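Local coordinates for endoglucanase (Clostridium thermocellum, PDB 2C4X), which is a probable cellulase of the cellulosome, represented by its C-terminal PKD domain and its CBM44 module, which recognises xyloglucan and beta-glucan chains, at residues K74-V77 against A83-S86; R136-T141 against A150-D155. The protein carries 1 engineered substitution. All coordinates share one frame; numbering follows the deposited sequence.

Contact 1: residues K74-V77 against A83-S86; sequences KLIV and ASSS
V77 and S85 face each other as a hydrogen-bonded antiparallel pair and exchange both of their backbone bonds. V77 N gives its hydrogen to S85 O at 3.0 Å, an almost straight bond (168° at the hydrogen), and S85 N returns one to V77 O at 3.1 Å. The next pair, I76 with S86, is non-hydrogen-bonded, and its backbones come close enough for I76 CA to point its hydrogen at S85 O, 3.3 Å away. On the face that carries I76, the two branches of this side chain divide the work: CG2 lies against S84 CB at 3.7 Å, while CG1 turns to S86 CB. These strands, 69-79 and 84-93, form a beta hairpin at one margin of the four-stranded antiparallel sheet of the PKD domain, with 84-93 outermost. K74 reaches the contact with the end of its chain: with CG anti to the backbone N (chi1 178°) and the rest extended, it stands up from the strand on the I76 face, leaning toward 84-86, until CE meets S86 CB at 3.6 Å. Beyond that, K74 NZ donates to a water at 2.7 Å, and the same water lies 3.2 Å from S86 OG, bridging the lysine ammonium and the serine hydroxyl on the solvent side of the sheet. On the other face L75 and V77 are buried against Y44 of strand 41-47. Past the pairing, A83 N is hydrogen-bonded to D79 OD1, beside the calcium site that D79 shares with N7.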
loop_
_atom_site.group_PDB
_atom_site.type_symbol
_atom_site.label_atom_id
_atom_site.label_comp_id
_atom_site.label_asym_id
_atom_site.label_seq_id
_atom_site.Cartn_x
_atom_site.Cartn_y
_atom_site.Cartn_z
ATOM N N LYS A 74 11.587 -14.668 -13.931
ATOM C CA LYS A 74 11.773 -15.027 -15.322
ATOM C C LYS A 74 11.804 -16.539 -15.481
ATOM O O LYS A 74 12.582 -17.227 -14.815
ATOM C CB LYS A 74 13.066 -14.413 -15.884
ATOM C CG LYS A 74 13.337 -14.790 -17.346
ATOM C CD LYS A 74 14.596 -14.105 -17.838
ATOM C CE LYS A 74 14.724 -14.180 -19.343
ATOM N NZ LYS A 74 16.086 -13.714 -19.798
ATOM N N LEU A 75 10.953 -17.049 -16.371
ATOM C CA LEU A 75 10.978 -18.454 -16.729
ATOM C C LEU A 75 11.547 -18.604 -18.121
ATOM O O LEU A 75 11.109 -17.925 -19.048
ATOM C CB LEU A 75 9.560 -19.043 -16.714
ATOM C CG LEU A 75 9.345 -20.403 -17.403
ATOM C CD1 LEU A 75 9.995 -21.536 -16.585
ATOM C CD2 LEU A 75 7.842 -20.661 -17.616
ATOM N N ILE A 76 12.506 -19.513 -18.267
ATOM C CA ILE A 76 12.952 -19.955 -19.575
ATOM C C ILE A 76 12.601 -21.436 -19.759
ATOM O O ILE A 76 12.925 -22.288 -18.925
ATOM C CB ILE A 76 14.463 -19.718 -19.788
ATOM C CG1 ILE A 76 14.791 -18.223 -19.703
ATOM C CG2 ILE A 76 14.924 -20.270 -21.153
ATOM C CD1 ILE A 76 16.289 -17.913 -19.578
ATOM N N VAL A 77 11.943 -21.719 -20.874
ATOM C CA VAL A 77 11.530 -23.057 -21.240
ATOM C C VAL A 77 12.360 -23.491 -22.445
ATOM O O VAL A 77 12.479 -22.748 -23.426
ATOM C CB VAL A 77 10.007 -23.053 -21.569
ATOM C CG1 VAL A 77 9.592 -24.292 -22.303
ATOM C CG2 VAL A 77 9.188 -22.897 -20.299
ATOM N N ALA A 83 16.027 -25.105 -28.358
ATOM C CA ALA A 83 15.422 -23.785 -28.542
ATOM C C ALA A 83 14.642 -23.375 -27.293
ATOM O O ALA A 83 14.069 -24.219 -26.595
ATOM C CB ALA A 83 14.507 -23.752 -29.785
ATOM N N SER A 84 14.623 -22.079 -27.014
ATOM C CA SER A 84 13.994 -21.600 -25.796
ATOM C C SER A 84 13.178 -20.323 -25.977
ATOM O O SER A 84 13.375 -19.577 -26.941
ATOM C CB SER A 84 15.035 -21.436 -24.688
ATOM O OG SER A 84 16.018 -20.506 -25.075
ATOM N N SER A 85 12.250 -20.112 -25.041
ATOM C CA SER A 85 11.462 -18.893 -24.919
ATOM C C SER A 85 11.456 -18.485 -23.465
ATOM O O SER A 85 11.614 -19.324 -22.579
ATOM C CB SER A 85 10.008 -19.152 -25.331
ATOM O OG SER A 85 9.987 -19.729 -26.619
ATOM N N SER A 86 11.231 -17.201 -23.219
ATOM C CA SER A 86 11.124 -16.703 -21.860
ATOM C C SER A 86 9.828 -15.935 -21.629
ATOM O O SER A 86 9.276 -15.325 -22.562
ATOM C CB SER A 86 12.345 -15.843 -21.504
ATOM O OG SER A 86 12.245 -14.539 -22.038
HETATM O O HOH W 1 15.401 -14.134 -22.372
#

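Contact 2: residues R136-T141 against A150-D155; sequences RGLKWT and AELKLD. With CA (calcium ion), chain C.
Strands 137-141 and 150-155 run roughly antiparallel, at 149°, with their axes 9.2 Å apart, and W140 and L152 meet between them. They belong to the two facing sheets of the CBM44 beta-sandwich, and this is a piece of its buried core, met by side chains instead of backbone pairing. The centre is a CH-pi contact: L152 CB sits 3.7 Å from the centroid of the six-membered ring of W140, only 8° off the ring normal. The indole gets there because CG stands anti to the W140 backbone N (chi1 176°), which sends the ring across toward the opposite strand. Its far end then reaches the backbone, where W140 CZ2 comes within 3.5 Å of E151 C, approaching obliquely, and A150 CB packs at 4.0 Å from the same ring carbon. Two residues earlier on the same side of the strand, L138 CD1 touches L152 CD2, the two leucines crossing at a slant, so L152 meets both inward-facing residues of 137-141. I233 and V235 of strand 229-238 also pack on the indole. At the start of the segment, R136 gives its carbonyl oxygen to calcium, alongside D99, N104, E106, K133 and D248. The polar edge of the indole is served by a water lying in the ring plane, which accepts from W140 NE1 at 3.0 Å and donates to E151 O at 2.8 Å.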
loop_
_atom_site.group_PDB
_atom_site.type_symbol
_atom_site.label_atom_id
_atom_site.label_comp_id
_atom_site.label_asym_id
_atom_site.label_seq_id
_atom_site.Cartn_x
_atom_site.Cartn_y
_atom_site.Cartn_z
ATOM N N ARG A 136 -0.203 -2.515 15.768
ATOM C CA ARG A 136 -0.670 -1.212 16.251
ATOM C C ARG A 136 -1.028 -0.218 15.149
ATOM O O ARG A 136 -0.600 -0.359 14.010
ATOM C CB ARG A 136 0.373 -0.590 17.181
ATOM C CG ARG A 136 0.602 -1.367 18.462
ATOM C CD ARG A 136 1.642 -0.704 19.333
ATOM N NE ARG A 136 1.647 -1.313 20.658
ATOM C CZ ARG A 136 0.900 -0.908 21.681
ATOM N NH1 ARG A 136 0.074 0.130 21.555
ATOM N NH2 ARG A 136 0.985 -1.552 22.843
ATOM N N GLY A 137 -1.827 0.780 15.513
ATOM C CA GLY A 137 -2.176 1.890 14.630
ATOM C C GLY A 137 -2.730 3.010 15.490
ATOM O O GLY A 137 -2.560 2.997 16.709
ATOM N N LEU A 138 -3.389 3.977 14.855
ATOM C CA LEU A 138 -4.056 5.057 15.585
ATOM C C LEU A 138 -5.551 4.807 15.682
ATOM O O LEU A 138 -6.161 4.222 14.774
ATOM C CB LEU A 138 -3.794 6.425 14.937
ATOM C CG LEU A 138 -2.360 6.962 14.959
ATOM C CD1 LEU A 138 -2.290 8.378 14.378
ATOM C CD2 LEU A 138 -1.762 6.919 16.373
ATOM N N LYS A 139 -6.126 5.244 16.797
ATOM C CA LYS A 139 -7.557 5.191 17.017
ATOM C C LYS A 139 -8.009 6.622 17.260
ATOM O O LYS A 139 -7.614 7.251 18.244
ATOM C CB LYS A 139 -7.879 4.294 18.213
ATOM C CG LYS A 139 -9.347 4.198 18.572
ATOM C CD LYS A 139 -9.526 3.365 19.836
ATOM C CE LYS A 139 -10.941 3.458 20.359
ATOM N NZ LYS A 139 -11.179 2.543 21.518
ATOM N N TRP A 140 -8.827 7.127 16.347
ATOM C CA TRP A 140 -9.206 8.534 16.325
ATOM C C TRP A 140 -10.702 8.647 16.568
ATOM O O TRP A 140 -11.509 8.266 15.720
ATOM C CB TRP A 140 -8.797 9.144 14.977
ATOM C CG TRP A 140 -9.181 10.597 14.712
ATOM C CD1 TRP A 140 -9.305 11.614 15.626
ATOM C CD2 TRP A 140 -9.438 11.181 13.424
ATOM N NE1 TRP A 140 -9.646 12.790 14.979
ATOM C CE2 TRP A 140 -9.733 12.551 13.631
ATOM C CE3 TRP A 140 -9.451 10.674 12.113
ATOM C CZ2 TRP A 140 -10.046 13.424 12.568
ATOM C CZ3 TRP A 140 -9.758 11.545 11.053
ATOM C CH2 TRP A 140 -10.049 12.904 11.291
ATOM N N THR A 141 -11.064 9.151 17.742
ATOM C CA THR A 141 -12.471 9.265 18.126
ATOM C C THR A 141 -12.928 10.715 18.051
ATOM O O THR A 141 -12.366 11.587 18.710
ATOM C CB THR A 141 -12.735 8.677 19.538
ATOM O OG1 THR A 141 -12.216 7.341 19.609
ATOM C CG2 THR A 141 -14.233 8.651 19.854
ATOM N N ALA A 150 -13.094 18.013 11.493
ATOM C CA ALA A 150 -12.107 17.506 12.444
ATOM C C ALA A 150 -10.870 17.049 11.690
ATOM O O ALA A 150 -10.988 16.499 10.598
ATOM C CB ALA A 150 -12.700 16.362 13.295
ATOM N N GLU A 151 -9.690 17.302 12.260
ATOM C CA GLU A 151 -8.420 16.895 11.640
ATOM C C GLU A 151 -7.608 15.990 12.548
ATOM O O GLU A 151 -7.603 16.164 13.762
ATOM C CB GLU A 151 -7.539 18.107 11.276
ATOM C CG GLU A 151 -8.132 19.057 10.275
ATOM C CD GLU A 151 -9.081 20.068 10.917
ATOM O OE1 GLU A 151 -8.839 20.502 12.064
ATOM O OE2 GLU A 151 -10.076 20.426 10.271
ATOM N N LEU A 152 -6.923 15.029 11.933
ATOM C CA LEU A 152 -5.844 14.291 12.564
ATOM C C LEU A 152 -4.611 14.656 11.745
ATOM O O LEU A 152 -4.534 14.313 10.563
ATOM C CB LEU A 152 -6.118 12.778 12.511
ATOM C CG LEU A 152 -5.025 11.867 13.074
ATOM C CD1 LEU A 152 -4.745 12.194 14.533
ATOM C CD2 LEU A 152 -5.380 10.392 12.890
ATOM N N LYS A 153 -3.648 15.335 12.363
ATOM C CA LYS A 153 -2.634 16.059 11.595
ATOM C C LYS A 153 -1.215 15.968 12.169
ATOM O O LYS A 153 -1.020 15.765 13.370
ATOM C CB LYS A 153 -3.051 17.534 11.442
ATOM C CG LYS A 153 -2.916 18.359 12.737
ATOM C CD LYS A 153 -3.479 19.745 12.581
ATOM C CE LYS A 153 -3.311 20.549 13.865
ATOM N NZ LYS A 153 -3.920 21.911 13.696
ATOM N N LEU A 154 -0.245 16.114 11.276
ATOM C CA LEU A 154 1.155 16.187 11.624
ATOM C C LEU A 154 1.700 17.511 11.083
ATOM O O LEU A 154 1.690 17.734 9.866
ATOM C CB LEU A 154 1.909 15.029 10.957
ATOM C CG LEU A 154 3.185 14.369 11.505
ATOM C CD1 LEU A 154 4.146 14.123 10.347
ATOM C CD2 LEU A 154 3.899 15.087 12.655
ATOM N N ASP A 155 2.143 18.395 11.975
ATOM C CA ASP A 155 2.960 19.533 11.570
ATOM C C ASP A 155 4.400 19.090 11.794
ATOM O O ASP A 155 4.804 18.790 12.900
ATOM C CB ASP A 155 2.652 20.792 12.389
ATOM C CG ASP A 155 1.274 21.358 12.110
ATOM O OD1 ASP A 155 1.049 21.938 11.010
ATOM O OD2 ASP A 155 0.415 21.240 13.018
HETATM CA CA CA C . 0.914 -0.581 12.157
HETATM O O HOH W 2 -9.724 15.709 15.495
#

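The contacts belong to different domains of the chain: contact 1 to the PKD domain, contact 2 to the CBM44 module. Their centres lie 50 Å apart, the nearest atoms about 34 Å, and nothing touches between them. They contrast in kind, since contact 1 pairs neighbouring strands within one sheet, whereas contact 2 packs one sheet against another. Each lies near a calcium of its own domain. In contact 2 the ion is bound directly, by R136 O at 2.4 Å; the calcium near contact 1 is a separate ion, merely a neighbour, about 5 Å from the side chain of A83, and is held by N7, Q8, D36, D38 and D79.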